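Local coordinates for protein nucleoporin nup120 (Schizosaccharomyces pombe, PDB 4GQ2) that serves as a structural component of the nuclear pore complex, whose nucleoporins can also act as docking partners for transiently associated nuclear transport factors, at residues A[138-143]-A[161-166]; A[115-120]-A[128-133]; A[688-693]-A[727-732]. One frame throughout, in Å; residues are numbered along the deposited sequence.

Interaction 1 of 3, residues A[138-143]-A[161-166]; sequences LYYIRL and LCYRPI
Strands 138-143 and 160-163 pair antiparallel as the last two strands of a four-stranded β-propeller blade. Four backbone hydrogen bonds join the two hydrogen-bonded pairs, L138 with Y163 and Y140 with L161. In three the donor N lies nearly on the C=O axis of the acceptor, as Y140 N to L161 O at 2.8 Å; in the fourth, L161 N lies above the carbonyl plane of Y140. L138, Y140, L161 and Y163 share one face. With CG anti to its backbone N (chi1 -178°), Y140 runs alongside L161, CD2 to CD2 at 4.1 Å, and its CB meets the edge of the Y163 ring in the ring plane, 3.8 Å from CE2. L138 crosses Y163 obliquely, CD2 reaching Y163 CB, while L138 CB touches P165 CG in the loop beyond the strand. On the other face, C162 SG approaches the Y139 ring obliquely, 3.6 Å from Y139 CE1 and 4.7 Å from the ring centroid, a Cys sulfur-aromatic contact. The guanidinium of R142 lies with one face over Y140 CE2. Further out, F107 meets the Y139 ring edge-to-face, and I196 and L198 of strand 193-199 pack against the Y140 face from the next blade. The Y140 ring also meets that of Y130 on the preceding strand, and its outer end is fixed by a hydrogen bond from Y140 OH to T181 O.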
loop_
_atom_site.group_PDB
_atom_site.type_symbol
_atom_site.label_atom_id
_atom_site.label_comp_id
_atom_site.label_asym_id
_atom_site.label_seq_id
_atom_site.Cartn_x
_atom_site.Cartn_y
_atom_site.Cartn_z
ATOM N N LEU A 138 -34.230 8.806 27.368
ATOM C CA LEU A 138 -34.372 9.095 25.942
ATOM C C LEU A 138 -33.563 10.335 25.574
ATOM O O LEU A 138 -33.737 11.407 26.160
ATOM C CB LEU A 138 -35.845 9.292 25.560
ATOM C CG LEU A 138 -36.145 9.950 24.204
ATOM C CD1 LEU A 138 -35.837 9.033 23.024
ATOM C CD2 LEU A 138 -37.593 10.408 24.138
ATOM N N TYR A 139 -32.679 10.184 24.593
ATOM C CA TYR A 139 -31.834 11.283 24.173
ATOM C C TYR A 139 -32.216 11.765 22.796
ATOM O O TYR A 139 -32.477 10.965 21.903
ATOM C CB TYR A 139 -30.373 10.879 24.197
ATOM C CG TYR A 139 -29.847 10.529 25.567
ATOM C CD1 TYR A 139 -29.346 11.519 26.418
ATOM C CD2 TYR A 139 -29.826 9.204 26.008
ATOM C CE1 TYR A 139 -28.847 11.198 27.676
ATOM C CE2 TYR A 139 -29.322 8.874 27.259
ATOM C CZ TYR A 139 -28.834 9.871 28.089
ATOM O OH TYR A 139 -28.337 9.537 29.332
ATOM N N TYR A 140 -32.248 13.083 22.639
ATOM C CA TYR A 140 -32.635 13.708 21.384
ATOM C C TYR A 140 -31.447 14.517 20.869
ATOM O O TYR A 140 -31.209 15.650 21.317
ATOM C CB TYR A 140 -33.874 14.583 21.603
ATOM C CG TYR A 140 -34.413 15.251 20.362
ATOM C CD1 TYR A 140 -35.287 14.585 19.508
ATOM C CD2 TYR A 140 -34.064 16.557 20.049
ATOM C CE1 TYR A 140 -35.796 15.203 18.376
ATOM C CE2 TYR A 140 -34.561 17.184 18.918
ATOM C CZ TYR A 140 -35.422 16.509 18.086
ATOM O OH TYR A 140 -35.902 17.154 16.965
ATOM N N ILE A 141 -30.704 13.917 19.937
ATOM C CA ILE A 141 -29.424 14.461 19.473
ATOM C C ILE A 141 -29.520 15.084 18.084
ATOM O O ILE A 141 -29.913 14.420 17.119
ATOM C CB ILE A 141 -28.311 13.387 19.484
ATOM C CG1 ILE A 141 -28.099 12.840 20.898
ATOM C CG2 ILE A 141 -26.999 13.958 18.956
ATOM C CD1 ILE A 141 -27.423 11.482 20.930
ATOM N N ARG A 142 -29.164 16.363 17.995
ATOM C CA ARG A 142 -29.127 17.075 16.718
ATOM C C ARG A 142 -27.728 17.027 16.107
ATOM O O ARG A 142 -26.756 17.441 16.736
ATOM C CB ARG A 142 -29.562 18.530 16.884
ATOM C CG ARG A 142 -31.063 18.773 16.858
ATOM C CD ARG A 142 -31.328 20.246 16.580
ATOM N NE ARG A 142 -32.624 20.722 17.065
ATOM C CZ ARG A 142 -32.885 21.059 18.327
ATOM N NH1 ARG A 142 -31.952 20.951 19.267
ATOM N NH2 ARG A 142 -34.091 21.493 18.654
ATOM N N LEU A 143 -27.638 16.518 14.882
ATOM C CA LEU A 143 -26.356 16.383 14.201
ATOM C C LEU A 143 -26.034 17.615 13.385
ATOM O O LEU A 143 -26.865 18.100 12.615
ATOM C CB LEU A 143 -26.360 15.170 13.268
ATOM C CG LEU A 143 -26.354 13.764 13.869
ATOM C CD1 LEU A 143 -26.595 12.738 12.771
ATOM C CD2 LEU A 143 -25.051 13.483 14.603
ATOM N N LEU A 161 -30.659 16.982 24.007
ATOM C CA LEU A 161 -31.754 17.131 24.962
ATOM C C LEU A 161 -32.040 15.771 25.600
ATOM O O LEU A 161 -32.084 14.749 24.905
ATOM C CB LEU A 161 -33.007 17.647 24.243
ATOM C CG LEU A 161 -33.297 19.152 24.095
ATOM C CD1 LEU A 161 -32.052 20.010 23.918
ATOM C CD2 LEU A 161 -34.276 19.400 22.954
ATOM N N CYS A 162 -32.230 15.763 26.917
ATOM C CA CYS A 162 -32.514 14.527 27.652
ATOM C C CYS A 162 -33.934 14.478 28.187
ATOM O O CYS A 162 -34.425 15.444 28.778
ATOM C CB CYS A 162 -31.535 14.350 28.810
ATOM S SG CYS A 162 -29.833 14.618 28.307
ATOM N N TYR A 163 -34.577 13.332 27.991
ATOM C CA TYR A 163 -35.948 13.128 28.426
ATOM C C TYR A 163 -36.068 11.857 29.247
ATOM O O TYR A 163 -35.425 10.853 28.940
ATOM C CB TYR A 163 -36.872 13.038 27.220
ATOM C CG TYR A 163 -36.923 14.291 26.383
ATOM C CD1 TYR A 163 -37.785 15.340 26.712
ATOM C CD2 TYR A 163 -36.122 14.426 25.249
ATOM C CE1 TYR A 163 -37.844 16.492 25.938
ATOM C CE2 TYR A 163 -36.167 15.576 24.472
ATOM C CZ TYR A 163 -37.031 16.604 24.819
ATOM O OH TYR A 163 -37.082 17.744 24.049
ATOM N N ARG A 164 -36.896 11.913 30.289
ATOM C CA ARG A 164 -37.225 10.737 31.089
ATOM C C ARG A 164 -38.732 10.479 31.034
ATOM O O ARG A 164 -39.469 10.920 31.918
ATOM C CB ARG A 164 -36.763 10.916 32.536
ATOM C CG ARG A 164 -35.270 10.742 32.743
ATOM C CD ARG A 164 -34.910 10.942 34.203
ATOM N NE ARG A 164 -33.505 10.644 34.463
ATOM C CZ ARG A 164 -32.897 10.829 35.631
ATOM N NH1 ARG A 164 -33.563 11.316 36.672
ATOM N NH2 ARG A 164 -31.616 10.527 35.758
ATOM N N PRO A 165 -39.192 9.757 29.993
ATOM C CA PRO A 165 -40.623 9.526 29.802
ATOM C C PRO A 165 -41.198 8.704 30.944
ATOM O O PRO A 165 -40.551 7.773 31.425
ATOM C CB PRO A 165 -40.691 8.737 28.486
ATOM C CG PRO A 165 -39.344 8.894 27.857
ATOM C CD PRO A 165 -38.395 9.011 29.007
ATOM N N ILE A 166 -42.404 9.065 31.371
ATOM C CA ILE A 166 -43.034 8.453 32.538
ATOM C C ILE A 166 -43.322 6.970 32.313
ATOM O O ILE A 166 -43.073 6.151 33.197
ATOM C CB ILE A 166 -44.280 9.256 32.983
ATOM C CG1 ILE A 166 -43.829 10.577 33.624
ATOM C CG2 ILE A 166 -45.138 8.455 33.956
ATOM C CD1 ILE A 166 -44.868 11.675 33.601
#

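Interaction 2 of 3, residues A[115-120]-A[128-133]; sequences GVAFSF and IIYAIT
F118 and I129 sit opposite each other in a non-hydrogen-bonded pair and send their side chains out on the same face, side by side. The F118 ring (chi1 -80°) offers one face to I129, whose CG1 lies 3.5 Å above its plane, offset toward the rim and 3.9 Å from the centroid: a CH-pi contact. I129 CG1, anti to the carbonyl carbon, leans over CE2 and CZ of the phenylalanine; its other branch, CG2, lies 3.7 Å from V116 CG1, so one isoleucine bridges V116 and F118, two residues apart on the facing strand. On the reverse face, A117 is paired with Y130, CB to CB at 4.2 Å, and the small alanine lies beside the root of the tyrosine. S119 CB reaches the edge of the Y130 ring near CE2, and I128 CG2 lies above one face of that ring. Five backbone hydrogen bonds join 115-120 to 128-133, within the antiparallel β-hairpin of strands 115-121 and 126-133. The Y130 N to A117 O bond is 2.7 Å and nearly along the C=O axis, whereas S119 N meets I128 O from above the carbonyl plane. These are the first two strands of a propeller blade. Strand 138-143 flanks the second of them. The F118 ring meets W76 of strand 73-79 and Y63 of strand 59-64, in the adjoining sheet. On the reverse face A117, Y130 and I132 all pack on M176 of strand 173-178, A117 and Y130 also on I184 and I132 on V186 of strand 183-188, and Y130 OH hydrogen-bonds to S180 O at the turn between those strands.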
loop_
_atom_site.group_PDB
_atom_site.type_symbol
_atom_site.label_atom_id
_atom_site.label_comp_id
_atom_site.label_asym_id
_atom_site.label_seq_id
_atom_site.Cartn_x
_atom_site.Cartn_y
_atom_site.Cartn_z
ATOM N N GLY A 115 -32.199 0.522 19.842
ATOM C CA GLY A 115 -32.383 1.766 20.578
ATOM C C GLY A 115 -31.866 3.021 19.899
ATOM O O GLY A 115 -31.661 4.033 20.562
ATOM N N VAL A 116 -31.670 2.963 18.581
ATOM C CA VAL A 116 -31.213 4.123 17.814
ATOM C C VAL A 116 -32.154 4.342 16.629
ATOM O O VAL A 116 -32.398 3.431 15.845
ATOM C CB VAL A 116 -29.757 3.949 17.306
ATOM C CG1 VAL A 116 -29.294 5.191 16.560
ATOM C CG2 VAL A 116 -28.798 3.647 18.452
ATOM N N ALA A 117 -32.679 5.554 16.508
ATOM C CA ALA A 117 -33.608 5.887 15.444
ATOM C C ALA A 117 -33.277 7.266 14.896
ATOM O O ALA A 117 -32.908 8.170 15.646
ATOM C CB ALA A 117 -35.041 5.840 15.957
ATOM N N PHE A 118 -33.420 7.417 13.587
ATOM C CA PHE A 118 -33.044 8.643 12.900
ATOM C C PHE A 118 -34.247 9.345 12.281
ATOM O O PHE A 118 -35.231 8.703 11.902
ATOM C CB PHE A 118 -32.047 8.319 11.790
ATOM C CG PHE A 118 -30.633 8.131 12.262
ATOM C CD1 PHE A 118 -30.261 6.996 12.972
ATOM C CD2 PHE A 118 -29.658 9.079 11.959
ATOM C CE1 PHE A 118 -28.951 6.825 13.393
ATOM C CE2 PHE A 118 -28.344 8.910 12.375
ATOM C CZ PHE A 118 -27.993 7.781 13.095
ATOM N N SER A 119 -34.153 10.666 12.175
ATOM C CA SER A 119 -35.127 11.461 11.433
ATOM C C SER A 119 -34.464 12.717 10.871
ATOM O O SER A 119 -33.477 13.208 11.421
ATOM C CB SER A 119 -36.316 11.836 12.319
ATOM O OG SER A 119 -37.402 12.292 11.529
ATOM N N PHE A 120 -35.017 13.235 9.777
ATOM C CA PHE A 120 -34.441 14.385 9.090
ATOM C C PHE A 120 -35.463 15.501 8.872
ATOM O O PHE A 120 -36.560 15.252 8.372
ATOM C CB PHE A 120 -33.840 13.941 7.753
ATOM C CG PHE A 120 -33.158 15.043 6.994
ATOM C CD1 PHE A 120 -31.897 15.495 7.375
ATOM C CD2 PHE A 120 -33.772 15.626 5.889
ATOM C CE1 PHE A 120 -31.266 16.508 6.670
ATOM C CE2 PHE A 120 -33.148 16.641 5.183
ATOM C CZ PHE A 120 -31.894 17.082 5.574
ATOM N N ILE A 128 -31.536 14.183 13.026
ATOM C CA ILE A 128 -31.849 13.924 14.427
ATOM C C ILE A 128 -31.601 12.455 14.770
ATOM O O ILE A 128 -31.913 11.568 13.974
ATOM C CB ILE A 128 -33.322 14.320 14.723
ATOM C CG1 ILE A 128 -33.410 15.787 15.152
ATOM C CG2 ILE A 128 -33.958 13.439 15.786
ATOM C CD1 ILE A 128 -33.432 16.782 14.009
ATOM N N ILE A 129 -31.021 12.203 15.942
ATOM C CA ILE A 129 -30.958 10.843 16.478
ATOM C C ILE A 129 -31.729 10.716 17.795
ATOM O O ILE A 129 -31.494 11.474 18.742
ATOM C CB ILE A 129 -29.513 10.363 16.718
ATOM C CG1 ILE A 129 -28.659 10.564 15.473
ATOM C CG2 ILE A 129 -29.501 8.890 17.134
ATOM C CD1 ILE A 129 -27.177 10.556 15.769
ATOM N N TYR A 130 -32.650 9.754 17.832
ATOM C CA TYR A 130 -33.266 9.294 19.069
ATOM C C TYR A 130 -32.484 8.091 19.579
ATOM O O TYR A 130 -32.267 7.130 18.837
ATOM C CB TYR A 130 -34.709 8.853 18.829
ATOM C CG TYR A 130 -35.648 9.912 18.302
ATOM C CD1 TYR A 130 -36.290 10.801 19.167
ATOM C CD2 TYR A 130 -35.921 10.003 16.939
ATOM C CE1 TYR A 130 -37.161 11.768 18.683
ATOM C CE2 TYR A 130 -36.788 10.967 16.444
ATOM C CZ TYR A 130 -37.405 11.843 17.317
ATOM O OH TYR A 130 -38.270 12.792 16.820
ATOM N N ALA A 131 -32.074 8.139 20.845
ATOM C CA ALA A 131 -31.366 7.033 21.482
ATOM C C ALA A 131 -31.896 6.752 22.882
ATOM O O ALA A 131 -32.119 7.675 23.670
ATOM C CB ALA A 131 -29.873 7.315 21.530
ATOM N N ILE A 132 -32.104 5.470 23.175
ATOM C CA ILE A 132 -32.553 5.024 24.492
ATOM C C ILE A 132 -31.524 4.066 25.070
ATOM O O ILE A 132 -31.086 3.113 24.408
ATOM C CB ILE A 132 -33.947 4.347 24.437
ATOM C CG1 ILE A 132 -35.024 5.360 24.024
ATOM C CG2 ILE A 132 -34.299 3.729 25.784
ATOM C CD1 ILE A 132 -36.300 4.751 23.477
ATOM N N THR A 133 -31.139 4.329 26.309
ATOM C CA THR A 133 -30.128 3.537 26.974
ATOM C C THR A 133 -30.786 2.493 27.876
ATOM O O THR A 133 -32.001 2.515 28.067
ATOM C CB THR A 133 -29.171 4.442 27.771
ATOM O OG1 THR A 133 -29.909 5.176 28.754
ATOM C CG2 THR A 133 -28.483 5.426 26.834
#

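Interaction 3 of 3, residues A[688-693]-A[727-732]; sequences KFQVSI and EDWRLV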
loop_
_atom_site.group_PDB
_atom_site.type_symbol
_atom_site.label_atom_id
_atom_site.label_comp_id
_atom_site.label_asym_id
_atom_site.label_seq_id
_atom_site.Cartn_x
_atom_site.Cartn_y
_atom_site.Cartn_z
ATOM N N LYS A 688 -6.307 -10.764 -9.279
ATOM C CA LYS A 688 -6.802 -11.816 -10.159
ATOM C C LYS A 688 -6.339 -11.579 -11.596
ATOM O O LYS A 688 -5.914 -12.505 -12.272
ATOM C CB LYS A 688 -8.319 -11.966 -10.041
ATOM C CG LYS A 688 -8.774 -12.183 -8.604
ATOM C CD LYS A 688 -10.176 -12.763 -8.512
ATOM C CE LYS A 688 -10.527 -13.166 -7.085
ATOM N NZ LYS A 688 -10.978 -11.988 -6.292
ATOM N N PHE A 689 -6.363 -10.328 -12.044
ATOM C CA PHE A 689 -5.779 -10.003 -13.346
ATOM C C PHE A 689 -4.305 -10.414 -13.469
ATOM O O PHE A 689 -3.931 -11.084 -14.434
ATOM C CB PHE A 689 -5.988 -8.523 -13.707
ATOM C CG PHE A 689 -7.240 -8.271 -14.498
ATOM C CD1 PHE A 689 -7.404 -8.833 -15.759
ATOM C CD2 PHE A 689 -8.255 -7.477 -13.988
ATOM C CE1 PHE A 689 -8.562 -8.612 -16.490
ATOM C CE2 PHE A 689 -9.412 -7.244 -14.718
ATOM C CZ PHE A 689 -9.565 -7.811 -15.972
ATOM N N GLN A 690 -3.484 -10.023 -12.492
ATOM C CA GLN A 690 -2.046 -10.354 -12.477
ATOM C C GLN A 690 -1.771 -11.859 -12.566
ATOM O O GLN A 690 -0.968 -12.304 -13.385
ATOM C CB GLN A 690 -1.368 -9.768 -11.233
ATOM C CG GLN A 690 0.106 -10.134 -11.105
ATOM C CD GLN A 690 0.763 -9.568 -9.858
ATOM O OE1 GLN A 690 1.736 -8.817 -9.941
ATOM N NE2 GLN A 690 0.226 -9.906 -8.705
ATOM N N VAL A 691 -2.426 -12.631 -11.710
ATOM C CA VAL A 691 -2.318 -14.093 -11.743
ATOM C C VAL A 691 -2.781 -14.649 -13.105
ATOM O O VAL A 691 -2.136 -15.541 -13.670
ATOM C CB VAL A 691 -3.096 -14.714 -10.551
ATOM C CG1 VAL A 691 -3.336 -16.212 -10.727
ATOM C CG2 VAL A 691 -2.372 -14.411 -9.235
ATOM N N SER A 692 -3.863 -14.090 -13.647
ATOM C CA SER A 692 -4.378 -14.515 -14.943
ATOM C C SER A 692 -3.367 -14.249 -16.067
ATOM O O SER A 692 -3.028 -15.154 -16.835
ATOM C CB SER A 692 -5.717 -13.824 -15.234
ATOM O OG SER A 692 -6.045 -13.878 -16.612
ATOM N N ILE A 693 -2.899 -13.005 -16.152
ATOM C CA ILE A 693 -1.918 -12.590 -17.154
ATOM C C ILE A 693 -0.646 -13.425 -17.070
ATOM O O ILE A 693 -0.104 -13.856 -18.094
ATOM C CB ILE A 693 -1.557 -11.097 -16.977
ATOM C CG1 ILE A 693 -2.751 -10.216 -17.350
ATOM C CG2 ILE A 693 -0.329 -10.735 -17.806
ATOM C CD1 ILE A 693 -2.769 -8.868 -16.651
ATOM N N GLU A 727 2.518 -5.835 -21.303
ATOM C CA GLU A 727 2.085 -4.472 -21.076
ATOM C C GLU A 727 0.969 -4.432 -20.038
ATOM O O GLU A 727 0.960 -3.564 -19.167
ATOM C CB GLU A 727 1.648 -3.816 -22.377
ATOM C CG GLU A 727 1.496 -2.310 -22.250
ATOM C CD GLU A 727 2.681 -1.645 -21.561
ATOM O OE1 GLU A 727 3.802 -1.695 -22.124
ATOM O OE2 GLU A 727 2.486 -1.067 -20.462
ATOM N N ASP A 728 0.036 -5.376 -20.140
ATOM C CA ASP A 728 -0.994 -5.563 -19.136
ATOM C C ASP A 728 -0.352 -5.829 -17.763
ATOM O O ASP A 728 -0.664 -5.153 -16.773
ATOM C CB ASP A 728 -1.890 -6.740 -19.535
ATOM C CG ASP A 728 -2.866 -6.389 -20.650
ATOM O OD1 ASP A 728 -2.973 -5.203 -21.021
ATOM O OD2 ASP A 728 -3.543 -7.312 -21.148
ATOM N N TRP A 729 0.554 -6.807 -17.720
ATOM C CA TRP A 729 1.256 -7.161 -16.494
ATOM C C TRP A 729 1.845 -5.948 -15.859
ATOM O O TRP A 729 1.694 -5.745 -14.655
ATOM C CB TRP A 729 2.345 -8.200 -16.743
ATOM C CG TRP A 729 2.897 -8.725 -15.447
ATOM C CD1 TRP A 729 2.424 -9.800 -14.697
ATOM C CD2 TRP A 729 4.026 -8.180 -14.674
ATOM N NE1 TRP A 729 3.168 -9.962 -13.545
ATOM C CE2 TRP A 729 4.142 -9.022 -13.466
ATOM C CE3 TRP A 729 4.912 -7.112 -14.844
ATOM C CZ2 TRP A 729 5.114 -8.788 -12.491
ATOM C CZ3 TRP A 729 5.891 -6.891 -13.858
ATOM C CH2 TRP A 729 5.985 -7.710 -12.711
ATOM N N ARG A 730 2.508 -5.124 -16.669
ATOM C CA ARG A 730 3.178 -3.927 -16.180
ATOM C C ARG A 730 2.217 -3.011 -15.452
ATOM O O ARG A 730 2.469 -2.640 -14.315
ATOM C CB ARG A 730 3.852 -3.163 -17.323
ATOM C CG ARG A 730 4.624 -1.949 -16.848
ATOM C CD ARG A 730 5.388 -1.295 -17.985
ATOM N NE ARG A 730 4.529 -0.346 -18.664
ATOM C CZ ARG A 730 4.608 0.973 -18.563
ATOM N NH1 ARG A 730 5.544 1.557 -17.834
ATOM N NH2 ARG A 730 3.738 1.706 -19.228
ATOM N N LEU A 731 1.116 -2.656 -16.111
ATOM C CA LEU A 731 0.187 -1.671 -15.575
ATOM C C LEU A 731 -0.510 -2.200 -14.348
ATOM O O LEU A 731 -0.690 -1.482 -13.368
ATOM C CB LEU A 731 -0.834 -1.250 -16.631
ATOM C CG LEU A 731 -0.258 -0.483 -17.829
ATOM C CD1 LEU A 731 -1.381 0.121 -18.652
ATOM C CD2 LEU A 731 0.696 0.611 -17.369
ATOM N N VAL A 732 -0.878 -3.472 -14.405
ATOM C CA VAL A 732 -1.512 -4.140 -13.281
ATOM C C VAL A 732 -0.575 -4.211 -12.062
ATOM O O VAL A 732 -0.962 -3.815 -10.960
ATOM C CB VAL A 732 -2.053 -5.524 -13.712
ATOM C CG1 VAL A 732 -2.374 -6.390 -12.509
ATOM C CG2 VAL A 732 -3.290 -5.345 -14.594
#
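I693 and V732 carry the close-packed side of this contact between helices 672-703 and 719-739. I693 points toward the other helix, and its two branches divide the work: CD1, at the end of the branch beside the backbone N, reaches D728 CB at 3.7 Å, while CG2, anti to that N, lies 3.8 Å from W729 CB, near the plane of the indole at its edge. The I693 and D728 side chains cross at about a right angle. V732 likewise forks, CG1 against Q690 CB at 3.7 Å and CG2 toward I693 CD1 at 4.1 Å. The segments run nearly antiparallel, 153° between their directions with axes 9.5 Å apart at closest approach, as neighbouring helices of the α-helical region; residues 688-693 fall within the Nup120 helical-domain family. Packing loosens toward F689 and the tip of Q690. F689 gives only its CB, 4.3 Å from V732 CG2, and its ring leads away. Q690, extended with CG anti to N (chi1 177°), runs beside W729, its amide plane 33° from the indole plane; Q690 CG lies 3.9 Å from W729 NE1. Q690 OE1 bonds across to S733 OG, one turn beyond W729, and W729 NE1 bonds back to E694 OE2, one turn beyond Q690, so the two helices exchange a pair of hydrogen bonds. K688, V691 and S692 form the partly exposed side of their helix. On the far face of 727-732, covered by helix 812-822, buried R730 grips E727 OE2 side-on with NE and NH2. Two salt bridges lead outward, D728 OD2 to R658 NH1 and R730 NH2 to D811 OD1.

In the fold
Interactions 2 and 1 follow each other along the chain within one antiparallel four-stranded sheet, in the order 115-121, 126-133, 138-143, 160-163; their centres are about 9 Å apart. The middle strands join them: Y139 N lies 2.7 Å from A131 O and I141 O 2.7 Å from I129 N, probable hydrogen bonds. Two adjoining pairings thus build a single propeller blade. Interaction 3 comes far later in the chain, on the opposite side of its centre, with its own centre about 55 Å from that of interaction 1 and about 48 Å from that of interaction 2. This distant helix pair belongs to a separate α-helical region of the same pore subunit.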